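Local coordinates for protein flavin-dependent thymidylate synthase (Thermus thermophilus, PDB 6J61) that binds FAD and probably catalyses the reductive methylation of dUMP to dTMP, with methylenetetrahydrofolate as methyl donor and NADPH as reductant, at residues G13-V18 / F68-P73; L48-M53 / W212-E217; N89-R94 / Y165-W170; E100-P105 / V159-L164. One frame throughout, in Å; residues are numbered along the deposited sequence.

Contact 1. Residues G13-V18 / F68-P73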
# COMPACT_ATOMS: atom_id res chain seq x y z
N GLY A 13 -4.95 -28.30 -8.85
CA GLY A 13 -4.30 -27.01 -8.86
C GLY A 13 -2.81 -27.03 -9.19
O GLY A 13 -2.25 -28.06 -9.52
N PHE A 14 -2.17 -25.87 -9.11
CA PHE A 14 -0.74 -25.77 -9.39
C PHE A 14 -0.16 -24.39 -9.11
O PHE A 14 -0.87 -23.44 -8.82
CB PHE A 14 -0.46 -26.18 -10.85
CG PHE A 14 -1.11 -25.28 -11.89
CD1 PHE A 14 -0.54 -24.05 -12.23
CD2 PHE A 14 -2.27 -25.68 -12.55
CE1 PHE A 14 -1.11 -23.23 -13.21
CE2 PHE A 14 -2.85 -24.86 -13.54
CZ PHE A 14 -2.27 -23.64 -13.87
N VAL A 15 1.16 -24.30 -9.17
CA VAL A 15 1.89 -23.06 -8.97
C VAL A 15 2.99 -23.10 -10.02
O VAL A 15 3.76 -24.06 -10.09
CB VAL A 15 2.52 -22.99 -7.55
CG1 VAL A 15 3.43 -21.79 -7.44
CG2 VAL A 15 1.43 -22.90 -6.50
N ARG A 16 3.05 -22.06 -10.85
CA ARG A 16 4.04 -21.96 -11.92
C ARG A 16 4.78 -20.61 -11.89
O ARG A 16 4.15 -19.56 -11.86
CB ARG A 16 3.34 -22.17 -13.28
CG ARG A 16 4.20 -21.91 -14.53
CD ARG A 16 3.52 -22.43 -15.82
NE ARG A 16 2.51 -21.52 -16.35
CZ ARG A 16 2.79 -20.38 -16.98
NH1 ARG A 16 4.05 -20.01 -17.17
NH2 ARG A 16 1.82 -19.59 -17.42
N LEU A 17 6.11 -20.64 -11.89
CA LEU A 17 6.86 -19.39 -11.89
C LEU A 17 6.84 -18.77 -13.29
O LEU A 17 7.45 -19.30 -14.21
CB LEU A 17 8.31 -19.62 -11.46
CG LEU A 17 9.16 -18.34 -11.50
CD1 LEU A 17 8.66 -17.39 -10.43
CD2 LEU A 17 10.63 -18.65 -11.28
N VAL A 18 6.13 -17.66 -13.45
CA VAL A 18 6.06 -17.03 -14.75
C VAL A 18 7.31 -16.20 -15.02
O VAL A 18 7.97 -16.40 -16.05
CB VAL A 18 4.76 -16.19 -14.87
CG1 VAL A 18 4.73 -15.42 -16.17
CG2 VAL A 18 3.57 -17.13 -14.81
N PHE A 68 3.69 -15.39 -10.31
CA PHE A 68 3.21 -16.76 -10.49
C PHE A 68 1.86 -16.88 -11.21
O PHE A 68 1.08 -15.93 -11.28
CB PHE A 68 3.07 -17.47 -9.14
CG PHE A 68 4.34 -17.51 -8.32
CD1 PHE A 68 4.72 -16.42 -7.55
CD2 PHE A 68 5.13 -18.66 -8.30
CE1 PHE A 68 5.87 -16.48 -6.76
CE2 PHE A 68 6.28 -18.72 -7.51
CZ PHE A 68 6.65 -17.62 -6.74
N HIS A 69 1.62 -18.08 -11.72
CA HIS A 69 0.38 -18.45 -12.40
C HIS A 69 -0.16 -19.50 -11.43
O HIS A 69 0.42 -20.59 -11.29
CB HIS A 69 0.70 -19.07 -13.76
CG HIS A 69 -0.51 -19.52 -14.53
ND1 HIS A 69 -0.42 -20.11 -15.77
CD2 HIS A 69 -1.83 -19.47 -14.23
CE1 HIS A 69 -1.64 -20.40 -16.21
NE2 HIS A 69 -2.51 -20.03 -15.29
N VAL A 70 -1.24 -19.17 -10.73
CA VAL A 70 -1.80 -20.08 -9.74
C VAL A 70 -3.23 -20.51 -10.07
O VAL A 70 -4.06 -19.70 -10.48
CB VAL A 70 -1.82 -19.42 -8.33
CG1 VAL A 70 -2.20 -20.45 -7.26
CG2 VAL A 70 -0.47 -18.78 -8.04
N LYS A 71 -3.50 -21.79 -9.87
CA LYS A 71 -4.82 -22.36 -10.10
C LYS A 71 -5.22 -22.92 -8.74
O LYS A 71 -4.51 -23.76 -8.18
CB LYS A 71 -4.73 -23.48 -11.15
CG LYS A 71 -6.06 -24.10 -11.53
CD LYS A 71 -5.90 -25.16 -12.61
CE LYS A 71 -7.26 -25.73 -12.98
NZ LYS A 71 -7.17 -26.91 -13.88
N ALA A 72 -6.34 -22.46 -8.21
CA ALA A 72 -6.78 -22.92 -6.90
C ALA A 72 -8.25 -22.73 -6.64
O ALA A 72 -8.93 -21.98 -7.34
CB ALA A 72 -5.98 -22.19 -5.82
N PRO A 73 -8.78 -23.41 -5.61
CA PRO A 73 -10.19 -23.31 -5.25
C PRO A 73 -10.48 -21.88 -4.80
O PRO A 73 -9.63 -21.23 -4.18
CB PRO A 73 -10.33 -24.32 -4.12
CG PRO A 73 -9.25 -25.30 -4.41
CD PRO A 73 -8.10 -24.44 -4.80
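R16 NH2 donates to H69 ND1 at 2.8 Å, bent to 139° at the hydrogen. A second, weak bond runs from R16 NE to the same nitrogen. R16 leaves its backbone with CG anti to N and turns at chi3, which brings the guanidinium to the edge of the imidazole with the two planes nearly perpendicular. Because ND1 acts as acceptor and NE2 bonds to E167, this is consistent with a neutral imidazole protonated at NE2. Four backbone bonds follow: F14 N to K71 O and K71 N to F14 O, both 3.3 Å, while the R16 and H69 pair is tighter, with H69 N to R16 O at 2.9 Å. This pattern is an antiparallel ladder, with F14-K71 and R16-H69 as hydrogen-bonded pairs and V15-V70 and L17-F68 as non-hydrogen-bonded ones, joining strands 13-21 and 65-73 in the antiparallel sheet of the ThyX fold. On the face of F14, R16, H69 and K71, F14 has its CG in the crowded position between the backbone N and the carbonyl carbon (chi1 63°). Its ring edge meets the H69 face in a T-shaped stack, centroids 5.1 Å apart and planes at 82°. K71 CB lies over one face of F14, 3.6 Å from the centroid, before the extended lysine chain runs on to a salt bridge with E101. Y35 of the second subunit also meets H69 edge to face. On the reverse face, V15 CG1 packs on F68 CD2 at 3.7 Å and L17 CD1 sits over that ring; helix 191-207 packs against V15 and F68.

Contact 2. Residues L48-M53 / W212-E217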
# COMPACT_ATOMS: atom_id res chain seq x y z
N LEU A 48 26.02 -10.28 4.43
CA LEU A 48 25.26 -9.04 4.31
C LEU A 48 23.77 -9.38 4.27
O LEU A 48 22.96 -8.76 4.95
CB LEU A 48 25.61 -8.29 3.01
CG LEU A 48 25.58 -6.75 3.00
CD1 LEU A 48 25.35 -6.26 1.57
CD2 LEU A 48 24.49 -6.22 3.92
N ILE A 49 23.41 -10.37 3.47
CA ILE A 49 22.02 -10.72 3.39
C ILE A 49 21.50 -11.19 4.74
O ILE A 49 20.38 -10.87 5.12
CB ILE A 49 21.79 -11.79 2.31
CG1 ILE A 49 21.96 -11.15 0.93
CG2 ILE A 49 20.40 -12.40 2.47
CD1 ILE A 49 21.84 -12.12 -0.24
N ASP A 50 22.32 -11.92 5.47
CA ASP A 50 21.92 -12.41 6.78
C ASP A 50 21.67 -11.22 7.69
O ASP A 50 20.70 -11.18 8.45
CB ASP A 50 23.00 -13.27 7.41
CG ASP A 50 22.55 -13.88 8.71
OD1 ASP A 50 21.82 -14.89 8.65
OD2 ASP A 50 22.89 -13.33 9.78
N TYR A 51 22.57 -10.25 7.62
CA TYR A 51 22.48 -9.05 8.43
C TYR A 51 21.19 -8.25 8.17
O TYR A 51 20.52 -7.82 9.12
CB TYR A 51 23.72 -8.18 8.16
CG TYR A 51 23.73 -6.84 8.86
CD1 TYR A 51 22.96 -5.78 8.38
CD2 TYR A 51 24.48 -6.65 10.02
CE1 TYR A 51 22.92 -4.57 9.05
CE2 TYR A 51 24.44 -5.43 10.70
CZ TYR A 51 23.66 -4.40 10.21
OH TYR A 51 23.60 -3.20 10.86
N LEU A 52 20.85 -8.06 6.90
CA LEU A 52 19.66 -7.30 6.53
C LEU A 52 18.38 -7.93 7.07
O LEU A 52 17.46 -7.24 7.50
CB LEU A 52 19.58 -7.17 5.00
CG LEU A 52 20.70 -6.38 4.30
CD1 LEU A 52 20.53 -6.48 2.79
CD2 LEU A 52 20.67 -4.94 4.75
N MET A 53 18.32 -9.25 7.02
CA MET A 53 17.17 -10.00 7.51
C MET A 53 17.05 -9.79 9.03
O MET A 53 15.98 -9.46 9.52
CB MET A 53 17.39 -11.49 7.17
CG MET A 53 16.36 -12.46 7.72
SD MET A 53 14.80 -12.38 6.89
CE MET A 53 15.22 -13.04 5.32
N TRP A 212 16.78 -17.10 1.23
CA TRP A 212 15.98 -18.13 1.84
C TRP A 212 16.68 -18.70 3.07
O TRP A 212 16.02 -19.04 4.07
CB TRP A 212 15.68 -19.25 0.84
CG TRP A 212 14.95 -20.38 1.51
CD1 TRP A 212 15.51 -21.42 2.19
CD2 TRP A 212 13.54 -20.49 1.70
NE1 TRP A 212 14.54 -22.16 2.81
CE2 TRP A 212 13.32 -21.62 2.52
CE3 TRP A 212 12.44 -19.75 1.26
CZ2 TRP A 212 12.04 -22.02 2.92
CZ3 TRP A 212 11.17 -20.15 1.65
CH2 TRP A 212 10.98 -21.27 2.47
N ALA A 213 18.00 -18.83 3.01
CA ALA A 213 18.73 -19.36 4.15
C ALA A 213 18.47 -18.46 5.34
O ALA A 213 18.15 -18.94 6.43
CB ALA A 213 20.22 -19.42 3.85
N ALA A 214 18.58 -17.16 5.14
CA ALA A 214 18.35 -16.21 6.20
C ALA A 214 16.91 -16.30 6.70
O ALA A 214 16.65 -16.34 7.91
CB ALA A 214 18.65 -14.78 5.70
N PHE A 215 15.97 -16.33 5.76
CA PHE A 215 14.56 -16.42 6.11
C PHE A 215 14.29 -17.66 6.96
O PHE A 215 13.61 -17.60 7.98
CB PHE A 215 13.70 -16.46 4.85
CG PHE A 215 12.23 -16.55 5.12
CD1 PHE A 215 11.55 -15.47 5.68
CD2 PHE A 215 11.54 -17.74 4.89
CE1 PHE A 215 10.19 -15.57 6.01
CE2 PHE A 215 10.17 -17.85 5.22
CZ PHE A 215 9.50 -16.77 5.78
N GLU A 216 14.81 -18.80 6.54
CA GLU A 216 14.60 -20.05 7.26
C GLU A 216 15.14 -19.96 8.70
O GLU A 216 14.41 -20.19 9.66
CB GLU A 216 15.28 -21.18 6.50
CG GLU A 216 15.08 -22.54 7.09
CD GLU A 216 15.61 -23.64 6.17
OE1 GLU A 216 16.81 -23.61 5.81
OE2 GLU A 216 14.81 -24.53 5.83
N GLU A 217 16.41 -19.61 8.82
CA GLU A 217 17.09 -19.49 10.10
C GLU A 217 16.46 -18.49 11.07
O GLU A 217 16.15 -18.84 12.21
CB GLU A 217 18.56 -19.14 9.83
CG GLU A 217 19.43 -18.89 11.06
CD GLU A 217 19.38 -20.01 12.08
OE1 GLU A 217 19.48 -21.20 11.70
OE2 GLU A 217 19.26 -19.70 13.28
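M53 overlaps A214 with the base of its side chain and F215 with its tip. M53 CB and CG both lie 3.8 Å from A214 CB, so the alanine methyl rests against the first two carbons of the methionine. CG is anti to the backbone N (chi1 174°), and bends at chi2 and chi3 then fold the chain over the backbone of the other helix: M53 CE reaches F215 N at 3.4 Å and F215 CB at 3.8 Å. That methyl also stands at the edge of the F215 ring, close to its plane; F215 leaves its helix away from M53, and its ring stacks on F178. I49 CG2 adds a looser touch, 4.4 Å from A214 CB. The axes of the two segments, in helices 42-54 and 209-220, approach to 9.0 Å and cross at -41°. A small residue sits where they come nearest, with the CA atoms of D50 and A214 5.2 Å apart. The D50 carboxylate lies beside A214: OD1 bonds to H218 of helix 209-220, one turn beyond A214, and OD2 pairs with R54 of its own helix. Between the two segments the contact is thus apolar, methyl and methylene groups against an alanine, and the polar ties of D50 lie beside it.

Contact 3. Residues N89-R94 / Y165-W170. With FAD (flavin-adenine dinucleotide), chain J; PO4 (phosphate ion), chain G.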
# COMPACT_ATOMS: atom_id res chain seq x y z
N ASN A 89 -4.31 -10.79 -10.96
CA ASN A 89 -5.23 -10.72 -12.09
C ASN A 89 -5.88 -12.08 -12.21
O ASN A 89 -5.21 -13.07 -12.47
CB ASN A 89 -4.54 -10.35 -13.40
CG ASN A 89 -5.55 -9.89 -14.45
OD1 ASN A 89 -6.22 -10.70 -15.09
ND2 ASN A 89 -5.69 -8.58 -14.59
N GLU A 90 -7.18 -12.11 -12.00
CA GLU A 90 -7.92 -13.36 -12.02
C GLU A 90 -8.89 -13.51 -13.19
O GLU A 90 -9.37 -12.52 -13.74
CB GLU A 90 -8.67 -13.49 -10.69
CG GLU A 90 -9.72 -14.58 -10.62
CD GLU A 90 -10.22 -14.82 -9.20
OE1 GLU A 90 -10.52 -13.84 -8.49
OE2 GLU A 90 -10.32 -16.00 -8.80
N ILE A 91 -9.14 -14.76 -13.57
CA ILE A 91 -10.07 -15.09 -14.63
C ILE A 91 -11.46 -14.68 -14.15
O ILE A 91 -11.99 -15.26 -13.20
CB ILE A 91 -10.05 -16.62 -14.91
CG1 ILE A 91 -8.96 -16.95 -15.92
CG2 ILE A 91 -11.40 -17.11 -15.41
CD1 ILE A 91 -8.92 -18.39 -16.34
N SER A 92 -12.06 -13.68 -14.80
CA SER A 92 -13.38 -13.20 -14.40
C SER A 92 -14.57 -14.07 -14.79
O SER A 92 -14.80 -14.37 -15.96
CB SER A 92 -13.64 -11.80 -14.96
OG SER A 92 -15.02 -11.48 -14.85
N GLY A 93 -15.35 -14.46 -13.78
CA GLY A 93 -16.52 -15.28 -14.04
C GLY A 93 -17.60 -14.45 -14.71
O GLY A 93 -18.71 -14.93 -14.94
N ARG A 94 -17.28 -13.20 -15.04
CA ARG A 94 -18.24 -12.32 -15.69
C ARG A 94 -18.24 -12.47 -17.21
O ARG A 94 -19.30 -12.53 -17.83
CB ARG A 94 -17.94 -10.86 -15.35
CG ARG A 94 -18.10 -10.51 -13.89
CD ARG A 94 -18.04 -9.02 -13.71
NE ARG A 94 -19.16 -8.35 -14.37
CZ ARG A 94 -19.23 -7.05 -14.61
NH1 ARG A 94 -18.23 -6.25 -14.24
NH2 ARG A 94 -20.29 -6.53 -15.21
N TYR A 165 -12.55 -24.25 -8.94
CA TYR A 165 -11.18 -23.81 -9.16
C TYR A 165 -11.19 -22.47 -9.88
O TYR A 165 -12.18 -22.11 -10.52
CB TYR A 165 -10.42 -24.84 -9.99
CG TYR A 165 -9.67 -25.84 -9.16
CD1 TYR A 165 -8.40 -25.54 -8.66
CD2 TYR A 165 -10.23 -27.09 -8.85
CE1 TYR A 165 -7.71 -26.45 -7.87
CE2 TYR A 165 -9.55 -28.00 -8.05
CZ TYR A 165 -8.29 -27.67 -7.56
OH TYR A 165 -7.62 -28.56 -6.75
N THR A 166 -10.09 -21.74 -9.78
CA THR A 166 -9.95 -20.45 -10.43
C THR A 166 -8.47 -20.19 -10.68
O THR A 166 -7.62 -20.76 -10.00
CB THR A 166 -10.54 -19.31 -9.56
OG1 THR A 166 -10.33 -18.05 -10.21
CG2 THR A 166 -9.88 -19.28 -8.19
N GLU A 167 -8.15 -19.36 -11.66
CA GLU A 167 -6.74 -19.08 -11.95
C GLU A 167 -6.45 -17.61 -11.88
O GLU A 167 -7.33 -16.78 -12.11
CB GLU A 167 -6.36 -19.54 -13.35
CG GLU A 167 -6.67 -20.97 -13.67
CD GLU A 167 -6.14 -21.35 -15.04
OE1 GLU A 167 -6.58 -22.40 -15.55
OE2 GLU A 167 -5.29 -20.61 -15.60
N PHE A 168 -5.18 -17.30 -11.60
CA PHE A 168 -4.73 -15.92 -11.52
C PHE A 168 -3.21 -15.78 -11.57
O PHE A 168 -2.47 -16.75 -11.40
CB PHE A 168 -5.26 -15.26 -10.25
CG PHE A 168 -4.86 -15.97 -8.97
CD1 PHE A 168 -5.67 -16.97 -8.44
CD2 PHE A 168 -3.71 -15.59 -8.27
CE1 PHE A 168 -5.35 -17.58 -7.22
CE2 PHE A 168 -3.38 -16.20 -7.06
CZ PHE A 168 -4.21 -17.20 -6.52
N TYR A 169 -2.77 -14.55 -11.81
CA TYR A 169 -1.36 -14.21 -11.83
C TYR A 169 -1.10 -13.50 -10.51
O TYR A 169 -1.84 -12.58 -10.15
CB TYR A 169 -1.05 -13.27 -13.00
CG TYR A 169 -0.55 -13.98 -14.23
CD1 TYR A 169 -1.13 -15.18 -14.65
CD2 TYR A 169 0.50 -13.45 -14.99
CE1 TYR A 169 -0.67 -15.84 -15.78
CE2 TYR A 169 0.97 -14.10 -16.13
CZ TYR A 169 0.38 -15.30 -16.52
OH TYR A 169 0.83 -15.96 -17.65
N TRP A 170 -0.08 -13.92 -9.78
CA TRP A 170 0.26 -13.32 -8.51
C TRP A 170 1.67 -12.74 -8.62
O TRP A 170 2.64 -13.46 -8.86
CB TRP A 170 0.17 -14.40 -7.41
CG TRP A 170 0.43 -13.93 -6.00
CD1 TRP A 170 1.60 -14.07 -5.29
CD2 TRP A 170 -0.48 -13.24 -5.14
NE1 TRP A 170 1.46 -13.51 -4.04
CE2 TRP A 170 0.20 -12.99 -3.92
CE3 TRP A 170 -1.80 -12.81 -5.28
CZ2 TRP A 170 -0.40 -12.32 -2.86
CZ3 TRP A 170 -2.41 -12.14 -4.21
CH2 TRP A 170 -1.70 -11.91 -3.02
PA FAD J . -7.07 -0.23 -5.31
O1A FAD J . -6.90 -1.68 -5.05
O2A FAD J . -7.78 0.45 -4.03
O5B FAD J . -5.63 0.42 -5.57
C5B FAD J . -5.77 1.82 -5.81
C4B FAD J . -4.42 2.37 -6.26
O4B FAD J . -3.47 2.32 -5.16
C3B FAD J . -3.81 1.54 -7.39
O3B FAD J . -4.25 1.97 -8.67
C2B FAD J . -2.31 1.72 -7.17
O2B FAD J . -1.85 2.93 -7.79
C1B FAD J . -2.20 1.75 -5.62
N9A FAD J . -1.98 0.38 -5.05
C8A FAD J . -2.79 -0.27 -4.13
N7A FAD J . -2.30 -1.44 -3.84
C5A FAD J . -1.14 -1.63 -4.54
C6A FAD J . -0.18 -2.68 -4.64
N6A FAD J . -0.32 -3.84 -3.91
N1A FAD J . 0.88 -2.52 -5.46
C2A FAD J . 1.05 -1.40 -6.18
N3A FAD J . 0.17 -0.39 -6.12
C4A FAD J . -0.92 -0.46 -5.32
N1 FAD J . -9.41 -7.78 -12.25
C2 FAD J . -9.12 -9.06 -12.49
O2 FAD J . -8.46 -9.67 -11.66
N3 FAD J . -9.51 -9.71 -13.62
C4 FAD J . -10.25 -9.08 -14.61
O4 FAD J . -10.60 -9.67 -15.62
C4X FAD J . -10.60 -7.64 -14.39
N5 FAD J . -11.30 -6.92 -15.26
C5X FAD J . -11.61 -5.61 -15.04
C6 FAD J . -12.37 -4.86 -16.02
C7 FAD J . -12.69 -3.52 -15.81
C7M FAD J . -13.48 -2.78 -16.87
C8 FAD J . -12.27 -2.86 -14.60
C8M FAD J . -12.61 -1.40 -14.34
C9 FAD J . -11.54 -3.56 -13.63
C9A FAD J . -11.19 -4.94 -13.82
N10 FAD J . -10.43 -5.69 -12.85
C10 FAD J . -10.13 -7.02 -13.11
C1' FAD J . -9.96 -5.11 -11.57
C2' FAD J . -8.85 -4.04 -11.71
O2' FAD J . -7.72 -4.52 -12.46
C3' FAD J . -8.43 -3.57 -10.30
O3' FAD J . -7.93 -4.68 -9.52
C4' FAD J . -9.63 -2.94 -9.54
O4' FAD J . -10.44 -2.15 -10.43
C5' FAD J . -9.12 -2.06 -8.43
O5' FAD J . -8.56 -0.89 -9.01
P FAD J . -7.39 -0.35 -8.04
O1P FAD J . -6.32 -1.37 -7.94
O2P FAD J . -6.82 1.02 -8.67
O3P FAD J . -8.08 -0.01 -6.58
P PO4 G . -15.41 -11.53 -11.01
O1 PO4 G . -15.16 -12.99 -11.12
O2 PO4 G . -14.85 -11.03 -9.73
O3 PO4 G . -14.76 -10.83 -12.15
O4 PO4 G . -16.87 -11.27 -11.05
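The F168 ring meets the rings of W80 and F81 edge to face, and W170 makes a similar edge-to-face pair with W80. The flavin, another flat group, is read by the backbone at its pyrimidine end: E90 N donates to FAD O2 at 2.8 Å and 174°, and FAD N3 returns a bond to E90 O, also 2.8 Å. The E90 carboxylate is held at both oxygens. T166 OG1 donates to the anti lone pair of E90 OE2 at 2.5 Å, a very short bond, the two side chains crossing at about a right angle; OE1 forms a salt bridge with R82 of the fourth subunit. These residues lie where strand 87-90, part of the ThyX motif, ends against strand 165-173. N89 and Y169 are a hydrogen-bonded antiparallel pair, with Y169 N to N89 O at 2.9 Å, and E90 faces F168 in a non-hydrogen-bonded pair. One more backbone bond, I91 N to E167 O at 3.1 Å, follows just past the strand end. Beyond it, S92 OG bonds O3 (2.8 Å) and G93 N bonds O1 (3.0 Å) of a phosphate ion, probably from the crystallisation liquor. R157, with R82 and Q79 of the fourth subunit, completes that site, which may correspond to that of the dUMP phosphate.

Contact 4. Residues E100-P105 / V159-L164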
# COMPACT_ATOMS: atom_id res chain seq x y z
N GLU A 100 -15.80 -26.75 -15.35
CA GLU A 100 -16.33 -27.57 -14.27
C GLU A 100 -15.25 -28.32 -13.50
O GLU A 100 -15.21 -29.55 -13.48
CB GLU A 100 -17.34 -28.59 -14.80
CG GLU A 100 -18.04 -29.33 -13.68
CD GLU A 100 -18.81 -30.53 -14.15
OE1 GLU A 100 -19.73 -30.36 -14.96
OE2 GLU A 100 -18.48 -31.65 -13.70
N GLU A 101 -14.36 -27.57 -12.86
CA GLU A 101 -13.30 -28.18 -12.09
C GLU A 101 -13.49 -27.87 -10.62
O GLU A 101 -13.58 -26.71 -10.23
CB GLU A 101 -11.94 -27.69 -12.58
CG GLU A 101 -11.55 -28.25 -13.94
CD GLU A 101 -10.29 -27.63 -14.49
OE1 GLU A 101 -9.74 -28.16 -15.47
OE2 GLU A 101 -9.84 -26.60 -13.95
N PHE A 102 -13.57 -28.91 -9.81
CA PHE A 102 -13.76 -28.74 -8.39
C PHE A 102 -12.71 -29.45 -7.57
O PHE A 102 -12.18 -30.48 -7.96
CB PHE A 102 -15.13 -29.26 -7.96
CG PHE A 102 -16.27 -28.54 -8.61
CD1 PHE A 102 -16.65 -28.85 -9.91
CD2 PHE A 102 -16.96 -27.55 -7.92
CE1 PHE A 102 -17.71 -28.19 -10.51
CE2 PHE A 102 -18.02 -26.88 -8.52
CZ PHE A 102 -18.40 -27.20 -9.82
N TYR A 103 -12.41 -28.86 -6.42
CA TYR A 103 -11.43 -29.43 -5.51
C TYR A 103 -12.09 -30.49 -4.63
O TYR A 103 -12.93 -30.18 -3.78
CB TYR A 103 -10.85 -28.34 -4.62
CG TYR A 103 -10.28 -28.88 -3.34
CD1 TYR A 103 -9.21 -29.78 -3.36
CD2 TYR A 103 -10.79 -28.49 -2.10
CE1 TYR A 103 -8.67 -30.29 -2.19
CE2 TYR A 103 -10.26 -28.99 -0.91
CZ TYR A 103 -9.19 -29.89 -0.96
OH TYR A 103 -8.63 -30.36 0.20
N GLU A 104 -11.72 -31.74 -4.84
CA GLU A 104 -12.28 -32.81 -4.03
C GLU A 104 -11.18 -33.25 -3.08
O GLU A 104 -10.17 -33.82 -3.49
CB GLU A 104 -12.78 -33.95 -4.93
CG GLU A 104 -13.90 -33.50 -5.86
CD GLU A 104 -14.56 -34.66 -6.62
OE1 GLU A 104 -15.01 -35.63 -5.96
OE2 GLU A 104 -14.65 -34.59 -7.87
N PRO A 105 -11.35 -32.98 -1.79
CA PRO A 105 -10.37 -33.35 -0.77
C PRO A 105 -10.01 -34.82 -0.76
O PRO A 105 -10.77 -35.67 -1.20
CB PRO A 105 -11.04 -32.90 0.52
CG PRO A 105 -12.49 -33.11 0.23
CD PRO A 105 -12.61 -32.54 -1.16
N VAL A 159 -24.46 -19.67 -8.40
CA VAL A 159 -24.92 -20.93 -7.82
C VAL A 159 -23.79 -21.94 -7.64
O VAL A 159 -23.99 -23.00 -7.06
CB VAL A 159 -26.00 -21.59 -8.69
CG1 VAL A 159 -27.31 -20.87 -8.53
CG2 VAL A 159 -25.58 -21.56 -10.15
N LEU A 160 -22.60 -21.61 -8.13
CA LEU A 160 -21.44 -22.50 -8.01
C LEU A 160 -20.76 -22.40 -6.64
O LEU A 160 -20.58 -21.30 -6.10
CB LEU A 160 -20.44 -22.18 -9.13
CG LEU A 160 -21.02 -22.33 -10.54
CD1 LEU A 160 -20.04 -21.78 -11.55
CD2 LEU A 160 -21.35 -23.81 -10.82
N PRO A 161 -20.38 -23.55 -6.06
CA PRO A 161 -19.73 -23.63 -4.75
C PRO A 161 -18.32 -23.02 -4.69
O PRO A 161 -17.68 -22.80 -5.71
CB PRO A 161 -19.73 -25.13 -4.47
CG PRO A 161 -19.57 -25.71 -5.81
CD PRO A 161 -20.54 -24.90 -6.64
N LEU A 162 -17.87 -22.76 -3.46
CA LEU A 162 -16.56 -22.15 -3.20
C LEU A 162 -15.36 -23.03 -3.55
O LEU A 162 -14.24 -22.54 -3.64
CB LEU A 162 -16.47 -21.72 -1.73
CG LEU A 162 -17.44 -20.62 -1.28
CD1 LEU A 162 -17.38 -20.41 0.22
CD2 LEU A 162 -17.10 -19.34 -2.00
N ASN A 163 -15.59 -24.32 -3.76
CA ASN A 163 -14.49 -25.22 -4.11
C ASN A 163 -14.18 -25.19 -5.61
O ASN A 163 -13.31 -25.92 -6.10
CB ASN A 163 -14.80 -26.65 -3.67
CG ASN A 163 -15.97 -27.25 -4.41
OD1 ASN A 163 -16.84 -26.54 -4.91
ND2 ASN A 163 -16.00 -28.57 -4.48
N LEU A 164 -14.91 -24.35 -6.34
CA LEU A 164 -14.70 -24.20 -7.77
C LEU A 164 -13.25 -23.73 -7.94
O LEU A 164 -12.78 -22.92 -7.16
CB LEU A 164 -15.64 -23.14 -8.34
CG LEU A 164 -15.54 -23.01 -9.87
CD1 LEU A 164 -16.36 -24.13 -10.50
CD2 LEU A 164 -16.04 -21.65 -10.34
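F102 CB starts beside the amide of N163, 3.7 Å from N163 ND2, with CG anti to the carbonyl carbon. Further out, F102 CD2 comes to 3.2 Å from N163 OD1, which stands at the ring edge near its plane; ring and amide planes are turned 49° apart. The next atom on that side, F102 CE2, meets P161 CG at 3.3 Å, again at the edge, the two side chains crossing at about a right angle. At the tip, F102 CZ touches L164 CD1 at 3.7 Å, and this methyl lies over one face of the phenyl group, 4.1 Å from the centroid, a CH-pi contact. Three residues of one turn therefore border a single aromatic ring. The turn is type I, from P161 to L164, with L164 N bonded to P161 O at 3.2 Å. N163 projects toward F102 with its CG in the crowded position between N and the carbonyl carbon (chi1 65°), which brings OD1 of the amide to the edge of the phenyl ring. The backbones add one direct tie: Y103 N donates to N163 O at 3.1 Å and 160°, approaching from above the carbonyl plane. F102 and L164 form a single bridge, so the pairing is too short to count as a strand. M158 of the fourth subunit packs against Y103 and P161. The two loops are flanked by helix 132-148, whose Q136 touches F102, and by helix 74-80, whose I74 packs on L162 and L164, and just after L164 the chain enters strand 165-173.

From the N terminus, contact 1 closes the first loop, pairing strand 13-21 with 65-73 around helices 24-32 and 42-54. Contact 2 opens within that loop, at 48-53, and closes only at 212-217, so the two cross; it ties helix 42-54 to helix 209-220 across the chain's centre from the sheet. Contacts 3 and 4 both fall within the long span of contact 2, and 4 lies within 3: residues 89-94 and 165-170 bracket 100-105 and 159-164. Contacts 1 and 3 share the sheet, where strand 65-73 neighbours 165-173. Contact 4 touches both through E101, whose backbone O takes a probable hydrogen bond from Y165 N of contact 3.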